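Local coordinates for prophage MuSo2, 43 kDa tail protein (Shewanella oneidensis, PDB 3CDD), which probably forms the trimeric hub of the baseplate in the tail of a Mu-like prophage, as the related Mu protein gpP does, at residues Val190-Leu194 with Gly195-Lys199; Thr118-Gln121 with Ile122-Val126; Gly269-Glu272 with Arg273-Ile277. One frame throughout, in Å; residues are numbered along the deposited sequence. Where two conformers were deposited one is given.

In the fold
The three contacts are local, each within one continuous piece of chain. Contact 2 comes first, at the start of helix 119-127; contact 1 follows, where the chain leaves the short strand 192-193 and turns back toward strand 200-206; contact 3 comes last, in the second half of helix 262-278. Contacts 1 and 2 lie on opposite sides of the chain's centre, their centres about 41 Å apart; contact 3 is about 30 Å from contact 1 and 28 Å from contact 2, centre to centre. Contacts 2 and 3 are helical turns in the gp44-like second and GpP fourth domains, whereas contact 1, a turn between strands, also meets a second subunit, consistent with a multidomain subunit of a trimer.

Contact 1 (Val190-Leu194 with Gly195-Lys199); sequences VSLIL and GDNVK
Asn197 reaches back to the backbone of Ser191 and Ile193 just past a type II beta turn, where the short strand 192-193 ends and the loop toward strand 200-206 begins. Its side-chain amide works with both ends. ND2 donates to Ser191 O at 2.7 Å, in the plane of that carbonyl, while OD1 accepts from Ile193 N at 2.9 Å along a nearly straight N-H line (169°). Two bonds on one amide fix its rotation and settle which end is oxygen. The torsion matters here: with chi1 at 62°, CG sits between the backbone N and the carbonyl carbon, which turns the amide back over the strand. The turn itself spans Ile193-Asp196 and closes on Ile193 O, which takes Asp196 N at 2.8 Å and, weakly, Asn197 N at 3.3 Å. Gly195 fills its third position, and the positive phi there (96°) suits a glycine, since a CB would run into the carbonyl oxygen of Leu194. Apolar packing between the arms is slight, Leu192 CB lying 4.2 Å from Val198 CG2. Leu192 and Leu194 pair by backbone bonds with strand 304-309, Leu192 and Val198 both rest on Tyr285 of strand 281-288, and Val198 also packs on Tyr84 of the second subunit.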
ATOM      1  N   VAL A 190     -22.142 -31.955  -1.216  1.00 33.83           N
ATOM      2  CA  VAL A 190     -23.141 -30.906  -1.317  1.00 32.98           C
ATOM      3  C   VAL A 190     -22.884 -30.092  -2.590  1.00 33.03           C
ATOM      4  O   VAL A 190     -21.746 -30.005  -3.065  1.00 32.80           O
ATOM      5  CB  VAL A 190     -23.078 -29.987  -0.047  1.00 33.63           C
ATOM      6  CG1 VAL A 190     -21.733 -29.246   0.028  1.00 30.58           C
ATOM      7  CG2 VAL A 190     -24.252 -29.004   0.029  1.00 33.18           C
ATOM      8  N   SER A 191     -23.948 -29.500  -3.128  1.00 32.40           N
ATOM      9  CA  SER A 191     -23.838 -28.517  -4.203  1.00 31.96           C
ATOM     10  C   SER A 191     -24.163 -27.130  -3.683  1.00 32.35           C
ATOM     11  O   SER A 191     -24.922 -26.982  -2.722  1.00 32.59           O
ATOM     12  CB  SER A 191     -24.798 -28.869  -5.339  1.00 32.29           C
ATOM     13  OG  SER A 191     -24.448 -30.104  -5.916  1.00 29.57           O
ATOM     14  N   LEU A 192     -23.570 -26.120  -4.312  1.00 31.82           N
ATOM     15  CA  LEU A 192     -23.958 -24.750  -4.089  1.00 32.43           C
ATOM     16  C   LEU A 192     -24.909 -24.338  -5.219  1.00 33.25           C
ATOM     17  O   LEU A 192     -24.477 -24.110  -6.355  1.00 33.23           O
ATOM     18  CB  LEU A 192     -22.718 -23.845  -4.053  1.00 31.61           C
ATOM     19  CG  LEU A 192     -21.759 -24.001  -2.860  1.00 31.42           C
ATOM     20  CD1 LEU A 192     -20.352 -23.458  -3.207  1.00 31.71           C
ATOM     21  CD2 LEU A 192     -22.293 -23.256  -1.623  1.00 29.28           C
ATOM     22  N   ILE A 193     -26.192 -24.241  -4.890  1.00 33.76           N
ATOM     23  CA  ILE A 193     -27.252 -24.035  -5.876  1.00 35.13           C
ATOM     24  C   ILE A 193     -27.945 -22.696  -5.635  1.00 36.06           C
ATOM     25  O   ILE A 193     -28.595 -22.494  -4.598  1.00 35.91           O
ATOM     26  CB  ILE A 193     -28.305 -25.202  -5.839  1.00 34.78           C
ATOM     27  CG1 ILE A 193     -27.612 -26.556  -5.959  1.00 34.90           C
ATOM     28  CG2 ILE A 193     -29.351 -25.040  -6.956  1.00 35.56           C
ATOM     29  CD1 ILE A 193     -28.403 -27.743  -5.375  1.00 35.27           C
ATOM     30  N   LEU A 194     -27.755 -21.777  -6.587  1.00 37.20           N
ATOM     31  CA  LEU A 194     -28.498 -20.519  -6.656  1.00 37.98           C
ATOM     32  C   LEU A 194     -30.002 -20.744  -6.475  1.00 38.36           C
ATOM     33  O   LEU A 194     -30.640 -21.459  -7.268  1.00 38.48           O
ATOM     34  CB  LEU A 194     -28.219 -19.826  -7.996  1.00 38.03           C
ATOM     35  CG  LEU A 194     -28.930 -18.520  -8.343  1.00 37.58           C
ATOM     36  CD1 LEU A 194     -28.703 -17.495  -7.265  1.00 37.78           C
ATOM     37  CD2 LEU A 194     -28.395 -18.003  -9.651  1.00 38.18           C
ATOM     38  N   GLY A 195     -30.554 -20.145  -5.418  1.00 38.86           N
ATOM     39  CA  GLY A 195     -31.964 -20.332  -5.063  1.00 39.15           C
ATOM     40  C   GLY A 195     -32.239 -21.403  -4.013  1.00 39.66           C
ATOM     41  O   GLY A 195     -33.391 -21.578  -3.579  1.00 39.85           O
ATOM     42  N   ASP A 196     -31.191 -22.121  -3.599  1.00 39.54           N
ATOM     43  CA  ASP A 196     -31.324 -23.231  -2.642  0.50 39.14           C
ATOM     44  C   ASP A 196     -30.535 -22.936  -1.369  1.00 38.82           C
ATOM     45  O   ASP A 196     -31.105 -22.512  -0.370  1.00 39.25           O
ATOM     46  CB  ASP A 196     -30.902 -24.561  -3.299  0.50 39.16           C
ATOM     47  CG  ASP A 196     -30.600 -25.688  -2.290  0.50 39.78           C
ATOM     48  OD1 ASP A 196     -30.740 -25.507  -1.060  0.50 39.60           O
ATOM     49  OD2 ASP A 196     -30.200 -26.778  -2.752  0.50 40.24           O
ATOM     50  N   ASN A 197     -29.216 -23.144  -1.401  1.00 37.52           N
ATOM     51  CA  ASN A 197     -28.413 -22.953  -0.190  1.00 36.31           C
ATOM     52  C   ASN A 197     -27.440 -21.762  -0.223  1.00 35.35           C
ATOM     53  O   ASN A 197     -26.644 -21.572   0.705  1.00 34.76           O
ATOM     54  CB  ASN A 197     -27.679 -24.247   0.200  1.00 36.42           C
ATOM     55  CG  ASN A 197     -26.684 -24.727  -0.868  1.00 37.27           C
ATOM     56  OD1 ASN A 197     -26.656 -24.231  -2.002  1.00 39.62           O
ATOM     57  ND2 ASN A 197     -25.866 -25.710  -0.500  1.00 36.66           N
ATOM     58  N   VAL A 198     -27.529 -20.951  -1.273  1.00 34.25           N
ATOM     59  CA  VAL A 198     -26.692 -19.783  -1.386  1.00 32.83           C
ATOM     60  C   VAL A 198     -27.415 -18.553  -0.853  1.00 32.96           C
ATOM     61  O   VAL A 198     -28.392 -18.079  -1.448  1.00 32.91           O
ATOM     62  CB  VAL A 198     -26.230 -19.541  -2.839  1.00 32.65           C
ATOM     63  CG1 VAL A 198     -25.485 -18.211  -2.941  1.00 31.97           C
ATOM     64  CG2 VAL A 198     -25.346 -20.665  -3.291  1.00 31.84           C
ATOM     65  N   LYS A 199     -26.902 -18.018   0.254  1.00 32.31           N
ATOM     66  CA  LYS A 199     -27.454 -16.811   0.852  1.00 32.11           C
ATOM     67  C   LYS A 199     -27.041 -15.572   0.029  1.00 31.36           C
ATOM     68  O   LYS A 199     -27.856 -14.719  -0.271  1.00 30.40           O
ATOM     69  CB  LYS A 199     -26.976 -16.686   2.305  1.00 32.80           C
ATOM     70  CG  LYS A 199     -27.455 -15.432   3.045  1.00 35.34           C
ATOM     71  CD  LYS A 199     -26.618 -15.168   4.284  1.00 38.40           C
ATOM     72  CE  LYS A 199     -27.102 -13.935   5.046  1.00 40.20           C
ATOM     73  NZ  LYS A 199     -27.929 -14.343   6.207  1.00 40.34           N
TER

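Contact 2 (Thr118-Gln121 with Ile122-Val126); sequences TLTQ and IADIV
Ile122 N bonds to Thr118 O at 3.0 Å in the first turn of helix 119-127, and Gln121, the residue between them in this turn, reaches back over the same end. Its CB sits at the joint with Ile122. CG then leaves on the side of its own backbone N, anti to the carbonyl carbon (chi1 -70°), and the extended chain beyond it carries the amide to the start of the helix. There OE1 accepts from Thr118 N at 2.9 Å, in the plane of the amide carbonyl, and takes a weak bond from Thr118 OG1 as well. In return, OG1 of Thr118 accepts from Gln121 N at 3.2 Å, with an N-H...O angle of 167°. This reciprocal pair is a capping box, with Thr118 as N-cap, and it satisfies an amide N-H that has no earlier helical carbonyl to bond to. Behind the cap the regular ladder goes on through Ala123 to Leu119 O and Asp124 to Thr120 O. On one flank Thr120 and Asp124 point the same way, CG2 lying 4.1 Å from OD2. The buried flank faces helix 155-164, where Leu119 and Ile122 both pack on Leu162 and Ala123 on Leu159; Ile122 also touches Phe114 of strand 113-115.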
ATOM      1  N   THR A 118      13.340 -37.797  -0.369  1.00 27.82           N
ATOM      2  CA  THR A 118      12.060 -37.344  -0.888  1.00 27.84           C
ATOM      3  C   THR A 118      11.602 -36.062  -0.178  1.00 27.69           C
ATOM      4  O   THR A 118      12.163 -35.663   0.859  1.00 27.24           O
ATOM      5  CB  THR A 118      10.959 -38.423  -0.745  1.00 27.93           C
ATOM      6  OG1 THR A 118      10.735 -38.700   0.644  1.00 28.61           O
ATOM      7  CG2 THR A 118      11.362 -39.704  -1.477  1.00 26.72           C
ATOM      8  N   LEU A 119      10.588 -35.417  -0.761  1.00 27.51           N
ATOM      9  CA  LEU A 119       9.922 -34.287  -0.148  1.00 27.17           C
ATOM     10  C   LEU A 119       9.445 -34.629   1.258  1.00 27.43           C
ATOM     11  O   LEU A 119       9.543 -33.797   2.178  1.00 27.69           O
ATOM     12  CB  LEU A 119       8.731 -33.848  -1.017  1.00 27.25           C
ATOM     13  CG  LEU A 119       7.804 -32.722  -0.521  1.00 28.88           C
ATOM     14  CD1 LEU A 119       8.574 -31.418  -0.309  1.00 29.24           C
ATOM     15  CD2 LEU A 119       6.609 -32.517  -1.458  1.00 26.74           C
ATOM     16  N   THR A 120       8.915 -35.835   1.425  1.00 27.05           N
ATOM     17  CA  THR A 120       8.372 -36.262   2.709  1.00 27.09           C
ATOM     18  C   THR A 120       9.473 -36.434   3.759  1.00 26.89           C
ATOM     19  O   THR A 120       9.308 -36.011   4.904  1.00 26.46           O
ATOM     20  CB  THR A 120       7.484 -37.549   2.595  1.00 27.58           C
ATOM     21  OG1 THR A 120       6.373 -37.285   1.733  1.00 28.23           O
ATOM     22  CG2 THR A 120       6.943 -37.996   3.981  1.00 26.26           C
ATOM     23  N   GLN A 121      10.593 -37.040   3.378  1.00 26.54           N
ATOM     24  CA  GLN A 121      11.706 -37.145   4.311  1.00 26.49           C
ATOM     25  C   GLN A 121      12.238 -35.764   4.711  1.00 26.20           C
ATOM     26  O   GLN A 121      12.513 -35.510   5.891  1.00 25.94           O
ATOM     27  CB  GLN A 121      12.832 -38.023   3.757  1.00 26.91           C
ATOM     28  CG  GLN A 121      12.480 -39.498   3.674  1.00 27.04           C
ATOM     29  CD  GLN A 121      13.409 -40.245   2.751  1.00 27.74           C
ATOM     30  OE1 GLN A 121      13.698 -39.787   1.642  1.00 26.32           O
ATOM     31  NE2 GLN A 121      13.894 -41.398   3.204  1.00 27.21           N
ATOM     32  N   ILE A 122      12.370 -34.865   3.744  1.00 26.22           N
ATOM     33  CA  ILE A 122      12.847 -33.522   4.072  1.00 26.33           C
ATOM     34  C   ILE A 122      11.856 -32.823   5.033  1.00 26.83           C
ATOM     35  O   ILE A 122      12.258 -32.276   6.058  1.00 26.67           O
ATOM     36  CB  ILE A 122      13.189 -32.685   2.800  1.00 26.00           C
ATOM     37  CG1 ILE A 122      14.455 -33.252   2.144  1.00 25.44           C
ATOM     38  CG2 ILE A 122      13.361 -31.201   3.152  1.00 25.24           C
ATOM     39  CD1 ILE A 122      14.604 -32.932   0.677  1.00 24.42           C
ATOM     40  N   ALA A 123      10.567 -32.887   4.715  1.00 28.00           N
ATOM     41  CA  ALA A 123       9.531 -32.225   5.519  1.00 28.79           C
ATOM     42  C   ALA A 123       9.511 -32.769   6.945  1.00 29.73           C
ATOM     43  O   ALA A 123       9.371 -31.989   7.884  1.00 30.62           O
ATOM     44  CB  ALA A 123       8.152 -32.338   4.853  1.00 28.16           C
ATOM     45  N   ASP A 124       9.669 -34.093   7.107  1.00 30.33           N
ATOM     46  CA  ASP A 124       9.813 -34.715   8.438  1.00 31.26           C
ATOM     47  C   ASP A 124      10.960 -34.079   9.236  1.00 31.16           C
ATOM     48  O   ASP A 124      10.804 -33.768  10.429  1.00 31.20           O
ATOM     49  CB  ASP A 124      10.048 -36.242   8.332  1.00 31.97           C
ATOM     50  CG  ASP A 124       8.780 -37.034   7.952  1.00 33.77           C
ATOM     51  OD1 ASP A 124       7.665 -36.483   7.983  1.00 37.23           O
ATOM     52  OD2 ASP A 124       8.901 -38.235   7.627  1.00 37.06           O
ATOM     53  N   ILE A 125      12.101 -33.877   8.568  1.00 30.79           N
ATOM     54  CA  ILE A 125      13.289 -33.266   9.187  1.00 30.52           C
ATOM     55  C   ILE A 125      13.071 -31.822   9.658  1.00 29.84           C
ATOM     56  O   ILE A 125      13.224 -31.525  10.845  1.00 29.24           O
ATOM     57  CB  ILE A 125      14.549 -33.335   8.264  1.00 30.89           C
ATOM     58  CG1 ILE A 125      15.023 -34.791   8.112  1.00 31.26           C
ATOM     59  CG2 ILE A 125      15.689 -32.478   8.861  1.00 31.39           C
ATOM     60  CD1 ILE A 125      15.942 -35.059   6.922  1.00 31.23           C
ATOM     61  N   VAL A 126      12.702 -30.928   8.735  1.00 28.97           N
ATOM     62  CA  VAL A 126      12.588 -29.501   9.075  1.00 28.47           C
ATOM     63  C   VAL A 126      11.425 -29.160  10.021  1.00 28.47           C
ATOM     64  O   VAL A 126      11.471 -28.141  10.692  1.00 27.93           O
ATOM     65  CB  VAL A 126      12.597 -28.580   7.813  1.00 28.54           C
ATOM     66  CG1 VAL A 126      13.902 -28.813   6.986  1.00 27.61           C
ATOM     67  CG2 VAL A 126      11.334 -28.790   6.958  1.00 27.82           C
TER

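Contact 3 (Gly269-Glu272 with Arg273-Ile277); sequences GQWE and RQRSI
Trp271 and Arg275 meet one turn apart on helix 262-278, edge against edge. NH2 of Arg275 comes to 3.2 Å from CZ2 of Trp271, near the plane of the indole, and the ring and guanidinium planes stand 46° apart. Trp271 NE1 and Arg275 NE, 3.4 Å apart, are both donors and do not bond; the indole has its cation-pi partner in Lys164. Arg275 CG lies opposite its backbone N (chi1 176°), and a bend at chi3 brings NE and NH2 to the NE1/CZ2 edge of the indole. Arg275 is the exposed, looser member. Glu272 lies between it and the packed face toward strand 213-217, its OE2 4.8 Å from Arg275 NE, too far for a salt bridge though the opposite charges may still attract. Underneath runs the tight part, the i to i+4 ladder of an alpha-helix: Arg273 N bonds to Gly269 O at 2.9 Å, Gln274 N to Gln270 O at 3.0 Å and Arg275 N to Trp271 O at 2.9 Å. Ser276 is buried, and its N reaches Glu272 O at 3.1 Å. Glu272, Arg273 and Ser276 all pack on Phe214. Arg273 runs beside Gln270, their flat ends 11° from parallel, and its NH1 is bonded to Thr242 O.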
ATOM      1  N   GLY A 269       5.960 -21.968 -18.957  1.00 39.82           N
ATOM      2  CA  GLY A 269       4.909 -21.267 -19.684  1.00 39.85           C
ATOM      3  C   GLY A 269       3.532 -21.773 -19.296  1.00 39.96           C
ATOM      4  O   GLY A 269       2.613 -20.984 -19.114  1.00 39.95           O
ATOM      5  N   GLN A 270       3.396 -23.095 -19.174  1.00 40.08           N
ATOM      6  CA  GLN A 270       2.138 -23.727 -18.763  1.00 40.18           C
ATOM      7  C   GLN A 270       1.752 -23.313 -17.350  1.00 40.10           C
ATOM      8  O   GLN A 270       0.581 -23.038 -17.085  1.00 39.55           O
ATOM      9  CB  GLN A 270       2.246 -25.250 -18.844  1.00 40.32           C
ATOM     10  CG  GLN A 270       2.110 -25.819 -20.244  1.00 40.90           C
ATOM     11  CD  GLN A 270       2.618 -27.247 -20.341  1.00 42.16           C
ATOM     12  OE1 GLN A 270       2.571 -28.013 -19.371  1.00 41.96           O
ATOM     13  NE2 GLN A 270       3.111 -27.613 -21.521  1.00 42.56           N
ATOM     14  N   TRP A 271       2.744 -23.280 -16.456  1.00 40.28           N
ATOM     15  CA  TRP A 271       2.575 -22.766 -15.097  1.00 40.73           C
ATOM     16  C   TRP A 271       2.118 -21.305 -15.122  1.00 40.85           C
ATOM     17  O   TRP A 271       1.330 -20.876 -14.272  1.00 40.75           O
ATOM     18  CB  TRP A 271       3.883 -22.903 -14.298  1.00 41.34           C
ATOM     19  CG  TRP A 271       3.964 -21.994 -13.093  1.00 42.03           C
ATOM     20  CD1 TRP A 271       4.217 -20.643 -13.099  1.00 42.72           C
ATOM     21  CD2 TRP A 271       3.783 -22.359 -11.717  1.00 41.66           C
ATOM     22  NE1 TRP A 271       4.201 -20.154 -11.813  1.00 43.35           N
ATOM     23  CE2 TRP A 271       3.943 -21.184 -10.947  1.00 41.95           C
ATOM     24  CE3 TRP A 271       3.506 -23.565 -11.059  1.00 43.16           C
ATOM     25  CZ2 TRP A 271       3.826 -21.177  -9.551  1.00 42.38           C
ATOM     26  CZ3 TRP A 271       3.395 -23.561  -9.656  1.00 42.81           C
ATOM     27  CH2 TRP A 271       3.554 -22.373  -8.923  1.00 42.67           C
ATOM     28  N   GLU A 272       2.621 -20.556 -16.101  1.00 40.47           N
ATOM     29  CA  GLU A 272       2.334 -19.140 -16.219  1.00 40.67           C
ATOM     30  C   GLU A 272       0.892 -18.896 -16.648  1.00 40.65           C
ATOM     31  O   GLU A 272       0.210 -18.033 -16.077  1.00 40.54           O
ATOM     32  CB  GLU A 272       3.299 -18.482 -17.199  1.00 40.44           C
ATOM     33  CG  GLU A 272       3.743 -17.112 -16.749  1.00 41.26           C
ATOM     34  CD  GLU A 272       4.722 -17.173 -15.595  1.00 41.73           C
ATOM     35  OE1 GLU A 272       5.858 -17.651 -15.799  1.00 41.52           O
ATOM     36  OE2 GLU A 272       4.352 -16.736 -14.485  1.00 42.50           O
ATOM     37  N   ARG A 273       0.440 -19.663 -17.648  1.00 40.71           N
ATOM     38  CA  ARG A 273      -0.957 -19.645 -18.109  1.00 40.66           C
ATOM     39  C   ARG A 273      -1.890 -20.049 -16.966  1.00 40.38           C
ATOM     40  O   ARG A 273      -2.913 -19.406 -16.725  1.00 39.93           O
ATOM     41  CB  ARG A 273      -1.152 -20.582 -19.312  1.00 40.52           C
ATOM     42  CG  ARG A 273      -2.592 -20.662 -19.820  1.00 40.83           C
ATOM     43  CD  ARG A 273      -2.763 -21.678 -20.931  1.00 40.93           C
ATOM     44  NE  ARG A 273      -2.402 -23.025 -20.494  1.00 42.82           N
ATOM     45  CZ  ARG A 273      -2.021 -24.009 -21.310  1.00 43.64           C
ATOM     46  NH1 ARG A 273      -1.955 -23.803 -22.623  1.00 44.00           N
ATOM     47  NH2 ARG A 273      -1.692 -25.196 -20.817  1.00 41.36           N
ATOM     48  N   GLN A 274      -1.506 -21.096 -16.247  1.00 40.05           N
ATOM     49  CA  GLN A 274      -2.312 -21.601 -15.149  1.00 40.20           C
ATOM     50  C   GLN A 274      -2.427 -20.608 -13.994  1.00 39.93           C
ATOM     51  O   GLN A 274      -3.484 -20.502 -13.368  1.00 39.75           O
ATOM     52  CB  GLN A 274      -1.784 -22.962 -14.678  1.00 40.30           C
ATOM     53  CG  GLN A 274      -2.840 -24.058 -14.708  1.00 41.98           C
ATOM     54  CD  GLN A 274      -3.911 -23.847 -15.804  1.00 45.01           C
ATOM     55  OE1 GLN A 274      -5.114 -24.019 -15.548  1.00 45.77           O
ATOM     56  NE2 GLN A 274      -3.478 -23.465 -17.016  1.00 43.98           N
ATOM     57  N   ARG A 275      -1.350 -19.871 -13.731  1.00 39.80           N
ATOM     58  CA  ARG A 275      -1.348 -18.871 -12.668  1.00 40.12           C
ATOM     59  C   ARG A 275      -2.196 -17.642 -13.012  1.00 39.96           C
ATOM     60  O   ARG A 275      -2.852 -17.086 -12.134  1.00 39.95           O
ATOM     61  CB  ARG A 275       0.081 -18.443 -12.341  1.00 40.58           C
ATOM     62  CG  ARG A 275       0.173 -17.328 -11.303  1.00 42.14           C
ATOM     63  CD  ARG A 275       1.602 -16.857 -11.124  1.00 44.61           C
ATOM     64  NE  ARG A 275       2.353 -17.724 -10.219  1.00 45.94           N
ATOM     65  CZ  ARG A 275       2.483 -17.511  -8.912  1.00 46.72           C
ATOM     66  NH1 ARG A 275       1.911 -16.455  -8.339  1.00 47.02           N
ATOM     67  NH2 ARG A 275       3.192 -18.350  -8.175  1.00 46.82           N
ATOM     68  N   SER A 276      -2.167 -17.222 -14.278  1.00 39.63           N
ATOM     69  CA  SER A 276      -2.904 -16.039 -14.713  1.00 40.13           C
ATOM     70  C   SER A 276      -4.403 -16.315 -14.731  1.00 40.24           C
ATOM     71  O   SER A 276      -5.210 -15.405 -14.513  1.00 40.47           O
ATOM     72  CB  SER A 276      -2.441 -15.557 -16.086  1.00 39.64           C
ATOM     73  OG  SER A 276      -2.895 -16.414 -17.119  1.00 40.74           O
ATOM     74  N   ILE A 277      -4.762 -17.567 -15.001  1.00 40.10           N
ATOM     75  CA  ILE A 277      -6.157 -17.991 -14.968  1.00 40.06           C
ATOM     76  C   ILE A 277      -6.717 -17.932 -13.534  1.00 40.00           C
ATOM     77  O   ILE A 277      -7.753 -17.314 -13.304  1.00 40.15           O
ATOM     78  CB  ILE A 277      -6.363 -19.369 -15.634  1.00 39.92           C
ATOM     79  CG1 ILE A 277      -6.020 -19.291 -17.129  1.00 39.46           C
ATOM     80  CG2 ILE A 277      -7.799 -19.838 -15.445  1.00 39.69           C
ATOM     81  CD1 ILE A 277      -5.897 -20.663 -17.839  1.00 40.58           C
TER